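Local coordinates for protein proteolytically activated form of PPO4 Tyrosinase (Agaricus bisporus var. bisporus H97, PDB 4OUA) that oxidises monophenols and o-diphenols to reactive o-quinones at a pair of copper ions, the first step toward melanin pigments, at residues S44-F49 against T61-P66; Q51-H56 against I277-H282; P87-V92 against E326-T331. All coordinates share one frame; numbering follows the deposited sequence.

Interaction 1. Residues S44-F49 against T61-P66; sequences SDYSSF and TPWAKP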
loop_
_atom_site.group_PDB
_atom_site.type_symbol
_atom_site.label_atom_id
_atom_site.label_comp_id
_atom_site.label_asym_id
_atom_site.label_seq_id
_atom_site.Cartn_x
_atom_site.Cartn_y
_atom_site.Cartn_z
ATOM N N SER A 44 -0.694 16.931 12.577
ATOM C CA SER A 44 0.341 16.708 13.580
ATOM C C SER A 44 0.011 15.478 14.420
ATOM O O SER A 44 0.786 15.075 15.287
ATOM C CB SER A 44 0.504 17.940 14.470
ATOM O OG SER A 44 0.983 19.042 13.720
ATOM N N ASP A 45 -1.151 14.890 14.152
ATOM C CA ASP A 45 -1.556 13.645 14.794
ATOM C C ASP A 45 -0.890 12.467 14.087
ATOM O O ASP A 45 -1.097 12.253 12.892
ATOM C CB ASP A 45 -3.082 13.504 14.767
ATOM C CG ASP A 45 -3.591 12.392 15.669
ATOM O OD1 ASP A 45 -2.890 11.372 15.838
ATOM O OD2 ASP A 45 -4.706 12.538 16.211
ATOM N N TYR A 46 -0.092 11.707 14.830
ATOM C CA TYR A 46 0.655 10.584 14.268
ATOM C C TYR A 46 -0.252 9.538 13.626
ATOM O O TYR A 46 0.133 8.895 12.650
ATOM C CB TYR A 46 1.519 9.928 15.346
ATOM C CG TYR A 46 2.753 10.724 15.707
ATOM C CD1 TYR A 46 3.425 11.474 14.749
ATOM C CD2 TYR A 46 3.244 10.731 17.007
ATOM C CE1 TYR A 46 4.554 12.204 15.075
ATOM C CE2 TYR A 46 4.371 11.457 17.341
ATOM C CZ TYR A 46 5.021 12.192 16.371
ATOM O OH TYR A 46 6.143 12.916 16.704
ATOM N N SER A 47 -1.452 9.371 14.172
ATOM C CA SER A 47 -2.398 8.397 13.635
ATOM C C SER A 47 -3.306 9.016 12.573
ATOM O O SER A 47 -4.404 8.519 12.318
ATOM C CB SER A 47 -3.248 7.799 14.757
ATOM O OG SER A 47 -4.056 8.792 15.366
ATOM N N SER A 48 -2.846 10.101 11.959
ATOM C CA SER A 48 -3.614 10.754 10.905
ATOM C C SER A 48 -3.117 10.316 9.534
ATOM O O SER A 48 -1.991 9.838 9.396
ATOM C CB SER A 48 -3.536 12.279 11.033
ATOM O OG SER A 48 -2.257 12.769 10.664
ATOM N N PHE A 49 -3.967 10.486 8.527
ATOM C CA PHE A 49 -3.632 10.128 7.155
ATOM C C PHE A 49 -2.356 10.818 6.681
ATOM O O PHE A 49 -1.573 10.239 5.931
ATOM C CB PHE A 49 -4.792 10.479 6.219
ATOM C CG PHE A 49 -4.542 10.127 4.779
ATOM C CD1 PHE A 49 -3.976 11.048 3.913
ATOM C CD2 PHE A 49 -4.880 8.878 4.291
ATOM C CE1 PHE A 49 -3.750 10.728 2.586
ATOM C CE2 PHE A 49 -4.656 8.551 2.966
ATOM C CZ PHE A 49 -4.091 9.478 2.112
ATOM N N THR A 61 10.647 13.960 8.540
ATOM C CA THR A 61 10.606 14.003 9.999
ATOM C C THR A 61 10.349 12.621 10.588
ATOM O O THR A 61 9.695 11.787 9.963
ATOM C CB THR A 61 9.515 14.970 10.505
ATOM O OG1 THR A 61 8.232 14.532 10.040
ATOM C CG2 THR A 61 9.777 16.384 10.004
ATOM N N PRO A 62 10.868 12.376 11.800
ATOM C CA PRO A 62 10.667 11.116 12.524
ATOM C C PRO A 62 9.192 10.863 12.823
ATOM O O PRO A 62 8.454 11.811 13.093
ATOM C CB PRO A 62 11.458 11.323 13.822
ATOM C CG PRO A 62 12.428 12.415 13.514
ATOM C CD PRO A 62 11.722 13.312 12.550
ATOM N N TRP A 63 8.769 9.604 12.780
ATOM C CA TRP A 63 7.369 9.265 13.019
ATOM C C TRP A 63 7.179 8.456 14.299
ATOM O O TRP A 63 7.713 7.353 14.436
ATOM C CB TRP A 63 6.797 8.494 11.829
ATOM C CG TRP A 63 5.359 8.120 12.002
ATOM C CD1 TRP A 63 4.272 8.889 11.707
ATOM C CD2 TRP A 63 4.850 6.883 12.512
ATOM N NE1 TRP A 63 3.116 8.207 12.000
ATOM C CE2 TRP A 63 3.443 6.973 12.497
ATOM C CE3 TRP A 63 5.445 5.706 12.979
ATOM C CZ2 TRP A 63 2.623 5.933 12.930
ATOM C CZ3 TRP A 63 4.630 4.675 13.409
ATOM C CH2 TRP A 63 3.235 4.794 13.381
ATOM N N ALA A 64 6.408 9.013 15.230
ATOM C CA ALA A 64 6.098 8.347 16.492
ATOM C C ALA A 64 7.363 7.965 17.253
ATOM O O ALA A 64 7.466 6.862 17.793
ATOM C CB ALA A 64 5.239 7.117 16.241
ATOM N N LYS A 65 8.325 8.882 17.292
ATOM C CA LYS A 65 9.579 8.643 17.994
ATOM C C LYS A 65 9.573 9.309 19.365
ATOM O O LYS A 65 9.092 10.433 19.512
ATOM C CB LYS A 65 10.762 9.150 17.167
ATOM C CG LYS A 65 10.827 8.578 15.759
ATOM C CD LYS A 65 10.942 7.061 15.777
ATOM C CE LYS A 65 12.228 6.610 16.451
ATOM N NZ LYS A 65 12.341 5.128 16.502
ATOM N N PRO A 66 10.103 8.605 20.378
ATOM C CA PRO A 66 10.240 9.100 21.753
ATOM C C PRO A 66 10.971 10.438 21.824
ATOM O O PRO A 66 11.647 10.821 20.870
ATOM C CB PRO A 66 11.048 7.999 22.439
ATOM C CG PRO A 66 10.700 6.766 21.684
ATOM C CD PRO A 66 10.529 7.200 20.255
HETATM O O HOH W 1 8.443 11.368 15.951
#

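Interaction 2. Residues Q51-H56 against I277-H282; sequences QLSGIH and IFWLHH. With NA (sodium ion), chain E; CU1 (copper (I) ion), chain D; CU1 (copper (I) ion), chain C.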
loop_
_atom_site.group_PDB
_atom_site.type_symbol
_atom_site.label_atom_id
_atom_site.label_comp_id
_atom_site.label_asym_id
_atom_site.label_seq_id
_atom_site.Cartn_x
_atom_site.Cartn_y
_atom_site.Cartn_z
ATOM N N GLN A 51 0.366 12.012 8.516
ATOM C CA GLN A 51 1.582 11.494 9.133
ATOM C C GLN A 51 1.866 10.065 8.686
ATOM O O GLN A 51 3.023 9.661 8.572
ATOM C CB GLN A 51 1.484 11.559 10.658
ATOM C CG GLN A 51 1.649 12.960 11.225
ATOM C CD GLN A 51 3.020 13.543 10.937
ATOM O OE1 GLN A 51 4.044 12.928 11.236
ATOM N NE2 GLN A 51 3.047 14.732 10.346
ATOM N N LEU A 52 0.805 9.304 8.433
ATOM C CA LEU A 52 0.946 7.931 7.964
ATOM C C LEU A 52 1.538 7.890 6.558
ATOM O O LEU A 52 2.459 7.120 6.286
ATOM C CB LEU A 52 -0.405 7.213 7.993
ATOM C CG LEU A 52 -0.965 6.884 9.380
ATOM C CD1 LEU A 52 -2.349 6.260 9.272
ATOM C CD2 LEU A 52 -0.019 5.965 10.141
ATOM N N SER A 53 1.006 8.721 5.668
ATOM C CA SER A 53 1.531 8.823 4.313
ATOM C C SER A 53 2.852 9.581 4.311
ATOM O O SER A 53 3.700 9.374 3.444
ATOM C CB SER A 53 0.526 9.515 3.392
ATOM O OG SER A 53 -0.661 8.753 3.273
ATOM N N GLY A 54 3.014 10.461 5.293
ATOM C CA GLY A 54 4.224 11.249 5.424
ATOM C C GLY A 54 5.441 10.394 5.716
ATOM O O GLY A 54 6.569 10.811 5.478
ATOM N N ILE A 55 5.214 9.190 6.231
ATOM C CA ILE A 55 6.309 8.275 6.528
ATOM C C ILE A 55 7.089 7.914 5.268
ATOM O O ILE A 55 8.317 7.860 5.283
ATOM C CB ILE A 55 5.801 6.981 7.188
ATOM C CG1 ILE A 55 5.124 7.291 8.523
ATOM C CG2 ILE A 55 6.948 6.000 7.384
ATOM C CD1 ILE A 55 4.509 6.082 9.188
ATOM N N HIS A 56 6.362 7.676 4.180
ATOM C CA HIS A 56 6.961 7.274 2.912
ATOM C C HIS A 56 8.007 8.280 2.434
ATOM O O HIS A 56 9.186 7.950 2.313
ATOM C CB HIS A 56 5.872 7.097 1.850
ATOM C CG HIS A 56 6.320 6.334 0.641
ATOM N ND1 HIS A 56 6.708 6.951 -0.528
ATOM C CD2 HIS A 56 6.433 5.002 0.419
ATOM C CE1 HIS A 56 7.044 6.033 -1.417
ATOM N NE2 HIS A 56 6.885 4.843 -0.869
ATOM N N ILE A 277 -4.915 6.023 -3.362
ATOM C CA ILE A 277 -4.823 4.810 -4.167
ATOM C C ILE A 277 -3.481 4.115 -3.953
ATOM O O ILE A 277 -3.282 2.978 -4.384
ATOM C CB ILE A 277 -5.010 5.110 -5.668
ATOM C CG1 ILE A 277 -5.436 3.844 -6.416
ATOM C CG2 ILE A 277 -3.739 5.696 -6.262
ATOM C CD1 ILE A 277 -5.664 4.057 -7.892
ATOM N N PHE A 278 -2.566 4.811 -3.286
ATOM C CA PHE A 278 -1.238 4.280 -2.993
ATOM C C PHE A 278 -1.314 3.007 -2.159
ATOM O O PHE A 278 -0.500 2.096 -2.320
ATOM C CB PHE A 278 -0.399 5.340 -2.271
ATOM C CG PHE A 278 0.909 4.829 -1.733
ATOM C CD1 PHE A 278 2.059 4.887 -2.502
ATOM C CD2 PHE A 278 0.993 4.311 -0.449
ATOM C CE1 PHE A 278 3.264 4.426 -2.007
ATOM C CE2 PHE A 278 2.193 3.848 0.050
ATOM C CZ PHE A 278 3.331 3.906 -0.729
ATOM N N TRP A 279 -2.302 2.948 -1.273
ATOM C CA TRP A 279 -2.428 1.841 -0.332
ATOM C C TRP A 279 -3.072 0.607 -0.960
ATOM O O TRP A 279 -2.739 -0.525 -0.601
ATOM C CB TRP A 279 -3.226 2.291 0.891
ATOM C CG TRP A 279 -2.648 3.509 1.537
ATOM C CD1 TRP A 279 -3.100 4.791 1.422
ATOM C CD2 TRP A 279 -1.495 3.563 2.385
ATOM N NE1 TRP A 279 -2.305 5.640 2.156
ATOM C CE2 TRP A 279 -1.311 4.912 2.755
ATOM C CE3 TRP A 279 -0.601 2.604 2.872
ATOM C CZ2 TRP A 279 -0.273 5.322 3.590
ATOM C CZ3 TRP A 279 0.429 3.014 3.700
ATOM C CH2 TRP A 279 0.584 4.361 4.050
ATOM N N LEU A 280 -3.975 0.853 -1.909
ATOM C CA LEU A 280 -4.599 -0.245 -2.637
ATOM C C LEU A 280 -3.571 -0.924 -3.535
ATOM O O LEU A 280 -3.623 -2.136 -3.762
ATOM C CB LEU A 280 -5.787 0.250 -3.464
ATOM C CG LEU A 280 -7.054 0.588 -2.678
ATOM C CD1 LEU A 280 -6.861 1.857 -1.871
ATOM C CD2 LEU A 280 -8.250 0.720 -3.606
ATOM N N HIS A 281 -2.599 -0.079 -4.013
ATOM C CA HIS A 281 -1.501 -0.562 -4.838
ATOM C C HIS A 281 -0.588 -1.487 -4.045
ATOM O O HIS A 281 -0.399 -2.649 -4.403
ATOM C CB HIS A 281 -0.692 0.610 -5.397
ATOM C CG HIS A 281 0.454 0.193 -6.266
ATOM N ND1 HIS A 281 1.606 0.943 -6.397
ATOM C CD2 HIS A 281 0.626 -0.897 -7.051
ATOM C CE1 HIS A 281 2.429 0.338 -7.231
ATOM N NE2 HIS A 281 1.863 -0.786 -7.636
ATOM N N HIS A 282 -0.026 -0.959 -2.964
ATOM C CA HIS A 282 0.973 -1.682 -2.189
ATOM C C HIS A 282 0.367 -2.790 -1.334
ATOM O O HIS A 282 1.092 -3.614 -0.773
ATOM C CB HIS A 282 1.764 -0.707 -1.320
ATOM C CG HIS A 282 2.811 0.048 -2.076
ATOM N ND1 HIS A 282 4.133 -0.341 -2.106
ATOM C CD2 HIS A 282 2.730 1.158 -2.848
ATOM C CE1 HIS A 282 4.822 0.502 -2.853
ATOM N NE2 HIS A 282 3.994 1.419 -3.321
HETATM NA NA NA E . 8.439 11.452 6.036
HETATM CU CU CU1 D . 5.264 2.454 -4.414
HETATM CU CU CU1 C . 7.880 3.070 -1.198
HETATM O O HOH W 2 7.081 3.415 -3.450
HETATM O O HOH W 3 7.870 10.645 8.201
HETATM O O HOH W 4 10.409 10.737 6.646
#

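Interaction 3. Residues P87-V92 against E326-T331; sequences PTWHRV and EPFYET. With CU1 (copper (I) ion), chain C.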
loop_
_atom_site.group_PDB
_atom_site.type_symbol
_atom_site.label_atom_id
_atom_site.label_comp_id
_atom_site.label_asym_id
_atom_site.label_seq_id
_atom_site.Cartn_x
_atom_site.Cartn_y
_atom_site.Cartn_z
ATOM N N PRO A 87 10.638 -4.992 -0.313
ATOM C CA PRO A 87 9.445 -5.808 -0.054
ATOM C C PRO A 87 9.028 -5.825 1.417
ATOM O O PRO A 87 7.847 -5.643 1.713
ATOM C CB PRO A 87 9.874 -7.206 -0.513
ATOM C CG PRO A 87 10.961 -6.959 -1.504
ATOM C CD PRO A 87 11.698 -5.766 -0.981
ATOM N N THR A 88 9.979 -6.037 2.321
ATOM C CA THR A 88 9.657 -6.191 3.737
ATOM C C THR A 88 9.257 -4.873 4.394
ATOM O O THR A 88 8.356 -4.847 5.230
ATOM C CB THR A 88 10.836 -6.798 4.524
ATOM O OG1 THR A 88 12.005 -5.988 4.352
ATOM C CG2 THR A 88 11.127 -8.209 4.042
ATOM N N TRP A 89 9.921 -3.784 4.019
ATOM C CA TRP A 89 9.629 -2.485 4.619
ATOM C C TRP A 89 8.212 -2.033 4.290
ATOM O O TRP A 89 7.542 -1.414 5.116
ATOM C CB TRP A 89 10.629 -1.425 4.155
ATOM C CG TRP A 89 10.400 -0.085 4.799
ATOM C CD1 TRP A 89 11.005 0.397 5.924
ATOM C CD2 TRP A 89 9.493 0.936 4.362
ATOM N NE1 TRP A 89 10.534 1.656 6.212
ATOM C CE2 TRP A 89 9.605 2.010 5.269
ATOM C CE3 TRP A 89 8.599 1.048 3.293
ATOM C CZ2 TRP A 89 8.860 3.179 5.137
ATOM C CZ3 TRP A 89 7.860 2.209 3.164
ATOM C CH2 TRP A 89 7.995 3.258 4.082
ATOM N N HIS A 90 7.763 -2.345 3.079
ATOM C CA HIS A 90 6.440 -1.928 2.633
ATOM C C HIS A 90 5.351 -2.849 3.180
ATOM O O HIS A 90 4.203 -2.433 3.345
ATOM C CB HIS A 90 6.386 -1.874 1.105
ATOM C CG HIS A 90 7.146 -0.724 0.520
ATOM N ND1 HIS A 90 8.524 -0.688 0.469
ATOM C CD2 HIS A 90 6.721 0.441 -0.024
ATOM C CE1 HIS A 90 8.913 0.445 -0.086
ATOM N NE2 HIS A 90 7.840 1.149 -0.395
ATOM N N ARG A 91 5.717 -4.094 3.470
ATOM C CA ARG A 91 4.779 -5.037 4.067
ATOM C C ARG A 91 4.292 -4.536 5.418
ATOM O O ARG A 91 3.096 -4.575 5.715
ATOM C CB ARG A 91 5.419 -6.418 4.223
ATOM C CG ARG A 91 4.721 -7.302 5.245
ATOM C CD ARG A 91 4.994 -8.772 4.988
ATOM N NE ARG A 91 4.298 -9.246 3.795
ATOM C CZ ARG A 91 4.395 -10.480 3.312
ATOM N NH1 ARG A 91 5.169 -11.373 3.916
ATOM N NH2 ARG A 91 3.722 -10.821 2.222
ATOM N N VAL A 92 5.228 -4.063 6.231
ATOM C CA VAL A 92 4.904 -3.562 7.559
ATOM C C VAL A 92 4.392 -2.123 7.475
ATOM O O VAL A 92 3.770 -1.618 8.411
ATOM C CB VAL A 92 6.128 -3.644 8.497
ATOM C CG1 VAL A 92 7.274 -2.809 7.947
ATOM C CG2 VAL A 92 5.759 -3.206 9.906
ATOM N N GLU A 326 12.753 0.862 10.492
ATOM C CA GLU A 326 12.202 2.118 10.994
ATOM C C GLU A 326 11.131 2.670 10.059
ATOM O O GLU A 326 11.240 2.533 8.841
ATOM C CB GLU A 326 13.317 3.152 11.170
ATOM C CG GLU A 326 14.270 2.859 12.313
ATOM C CD GLU A 326 13.667 3.179 13.668
ATOM O OE1 GLU A 326 12.839 4.112 13.752
ATOM O OE2 GLU A 326 14.022 2.493 14.650
ATOM N N PRO A 327 10.089 3.296 10.628
ATOM C CA PRO A 327 9.875 3.401 12.073
ATOM C C PRO A 327 8.861 2.383 12.590
ATOM O O PRO A 327 8.009 2.727 13.410
ATOM C CB PRO A 327 9.339 4.821 12.227
ATOM C CG PRO A 327 8.521 5.016 10.981
ATOM C CD PRO A 327 9.168 4.177 9.886
ATOM N N PHE A 328 8.957 1.146 12.113
ATOM C CA PHE A 328 7.994 0.113 12.474
ATOM C C PHE A 328 8.520 -0.767 13.605
ATOM O O PHE A 328 9.558 -1.413 13.470
ATOM C CB PHE A 328 7.650 -0.740 11.251
ATOM C CG PHE A 328 7.243 0.066 10.048
ATOM C CD1 PHE A 328 6.025 0.721 10.017
ATOM C CD2 PHE A 328 8.079 0.169 8.950
ATOM C CE1 PHE A 328 5.649 1.465 8.913
ATOM C CE2 PHE A 328 7.708 0.910 7.842
ATOM C CZ PHE A 328 6.491 1.558 7.824
ATOM N N TYR A 329 7.794 -0.792 14.717
ATOM C CA TYR A 329 8.228 -1.519 15.907
ATOM C C TYR A 329 7.255 -2.618 16.323
ATOM O O TYR A 329 6.040 -2.416 16.335
ATOM C CB TYR A 329 8.430 -0.549 17.073
ATOM C CG TYR A 329 9.743 0.195 17.034
ATOM C CD1 TYR A 329 9.978 1.182 16.086
ATOM C CD2 TYR A 329 10.746 -0.082 17.953
ATOM C CE1 TYR A 329 11.179 1.866 16.049
ATOM C CE2 TYR A 329 11.948 0.597 17.926
ATOM C CZ TYR A 329 12.160 1.569 16.972
ATOM O OH TYR A 329 13.356 2.247 16.941
ATOM N N GLU A 330 7.803 -3.780 16.666
ATOM C CA GLU A 330 7.008 -4.890 17.180
ATOM C C GLU A 330 6.420 -4.527 18.538
ATOM O O GLU A 330 5.253 -4.796 18.816
ATOM C CB GLU A 330 7.859 -6.154 17.295
ATOM C CG GLU A 330 8.636 -6.502 16.039
ATOM C CD GLU A 330 9.564 -7.686 16.237
ATOM O OE1 GLU A 330 10.371 -7.972 15.327
ATOM O OE2 GLU A 330 9.486 -8.330 17.307
ATOM N N THR A 331 7.248 -3.917 19.382
ATOM C CA THR A 331 6.811 -3.423 20.681
ATOM C C THR A 331 7.367 -2.021 20.910
ATOM O O THR A 331 7.813 -1.363 19.972
ATOM C CB THR A 331 7.257 -4.351 21.830
ATOM O OG1 THR A 331 8.683 -4.313 21.957
ATOM C CG2 THR A 331 6.811 -5.780 21.564
HETATM CU CU CU1 C . 7.880 3.070 -1.198
HETATM O O HOH W 2 7.081 3.415 -3.450
#

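Interaction 1. Residues S44-F49 against T61-P66
The ring of Tyr46 lies flat over the backbone of the 61-66 loop, with Ala64 N 3.6 Å above its plane and close to its centre. The rim of the same ring turns an edge toward the face of the Trp63 five-membered ring in a T-shaped pair, the centroids 5.3 Å apart and the planes at 61°. Ala64 CB stands over one face of the Trp63 indole, 3.5 Å above its plane and toward the rim. Near its own plane the indole edge meets the main chain: Trp63 NE1 donates to Tyr46 O over 3.1 Å, a somewhat bent bond that reaches the carbonyl from somewhat outside its plane. Trp63 gets there because its CG stands anti to the backbone N (chi1 -180°), which runs the indole back past the Tyr46 side chain to its carbonyl. Ala64 CB also packs beside the phenol, 4.2 Å from Tyr46 CD2. At the far end of the phenol one water joins Tyr46 OH (2.9 Å) to the backbone N of Lys65, with a weak further bond to Pro62 O. Tyr46 itself sits in a type I turn from Asp45 to Ser48; Asp45 OD1 accepts from both Ser47 N, an Asx turn, and Ser47 OG. Ser48 N-caps helix 49-54; the 61-66 loop follows that helix in the chain. The indole of Trp63 rests on Gln51 and Leu52 of helix 49-54 and on Ile96 of helix 86-109.

Interaction 2. Residues Q51-H56 against I277-H282
Leu52 and Ser53 of helix 49-54 meet the indole of Trp279 along its rim. The CB of Leu52 is directed at helix 277-295, but the nearest touch is made by its carbonyl, with Leu52 O 4.0 Å from Trp279 CH2; the same oxygen accepts a hydrogen bond from Tyr93 OH. Ser53 OG lies in the plane of the indole at its edge, 3.5 Å from Trp279 CZ2. Contact with this ring carbon is van der Waals; the hydroxyl is hydrogen-bonded to Ala273 O. Gly54 looks the other way: its carbonyl oxygen binds the sodium ion, alongside Gly57 O, Pro59 O and two waters.

The segment then reaches the type 3 dicopper centre of the tyrosinase family, in which each copper is held by three histidines and helices supply most of them. His56 belongs to one triad, with His81 and His90; its NE2 is 2.1 Å from that copper. His282 serves the other copper together with His250 and His254, its NE2 bonding at 2.0 Å. One water lies between the metals and binds both.

Besides the copper bond, two contacts hold the His56 ring. Its CG is anti to the backbone N (chi1 -164°), swinging the imidazole toward helix 277-295, where the edge of Phe278 meets its face in a T-shaped pair with planes at 71° and Phe278 CZ 3.5 Å from His56 CD2. On the side away from the metal, His56 ND1 is hydrogen-bonded to Ala269 O, a second-shell partner that helps fix the ring's rotation. Phe278 in turn carries His282 CD2 against one of its faces, 3.4 Å above the plane, wedging its ring between ligands of the two coppers.

Interaction 3. Residues P87-V92 against E326-T331
Helix 86-109 supplies the copper ligand His90, and the loop 326-331 packs against this helix through the neighbouring Trp89 and through Val92. Trp89 NE1 donates to Glu326 O at 2.9 Å; the acceptor lies in the indole plane, and the bond is somewhat bent at 154°. The indole extends over to the loop because CG stands anti to the backbone N (chi1 -177°). Phe328 turns its edge toward the face of the Trp89 five-membered ring, a T-shaped pair with planes at 66° and Phe328 CE2 3.3 Å above the indole. One turn along the helix, Val92 lies wholly on one face of the phenyl: CG1 by CD2, CG2 by CB, and the carbonyl O over the same face. Pro327 CD covers the opposite face, folded there after a cis peptide bond. The benzo edge of the indole points at the face of the His90 ring, Trp89 CE3 standing 3.3 Å above its centre; His90 NE2 binds copper. One directed N-H bond thus satisfies the buried indole nitrogen, while aromatic contacts fix its tilt, so Trp89 probably helps to keep the His90 ring in place, alongside the hydrogen bond of His90 ND1 to Phe86 O.

Interactions 2 and 3 are buried and share one copper, through His56 in the former and His90 in the latter, whereas interaction 1 lies nearer the surface and is partly exposed. All three use T-shaped aromatic pairs, but interaction 2 brings ligands of both coppers together without a hydrogen bond between its segments, whereas in interactions 1 and 3 an indole N-H binds a loop carbonyl. The same stretch of chain links interactions 1 and 2, since the two loops of the first flank helix 49-54 and Trp63 packs on Ile55. A salt bridge from Lys65 to Glu326 joins interaction 1 to interaction 3, and Ile55 also touches Pro327 and Trp89.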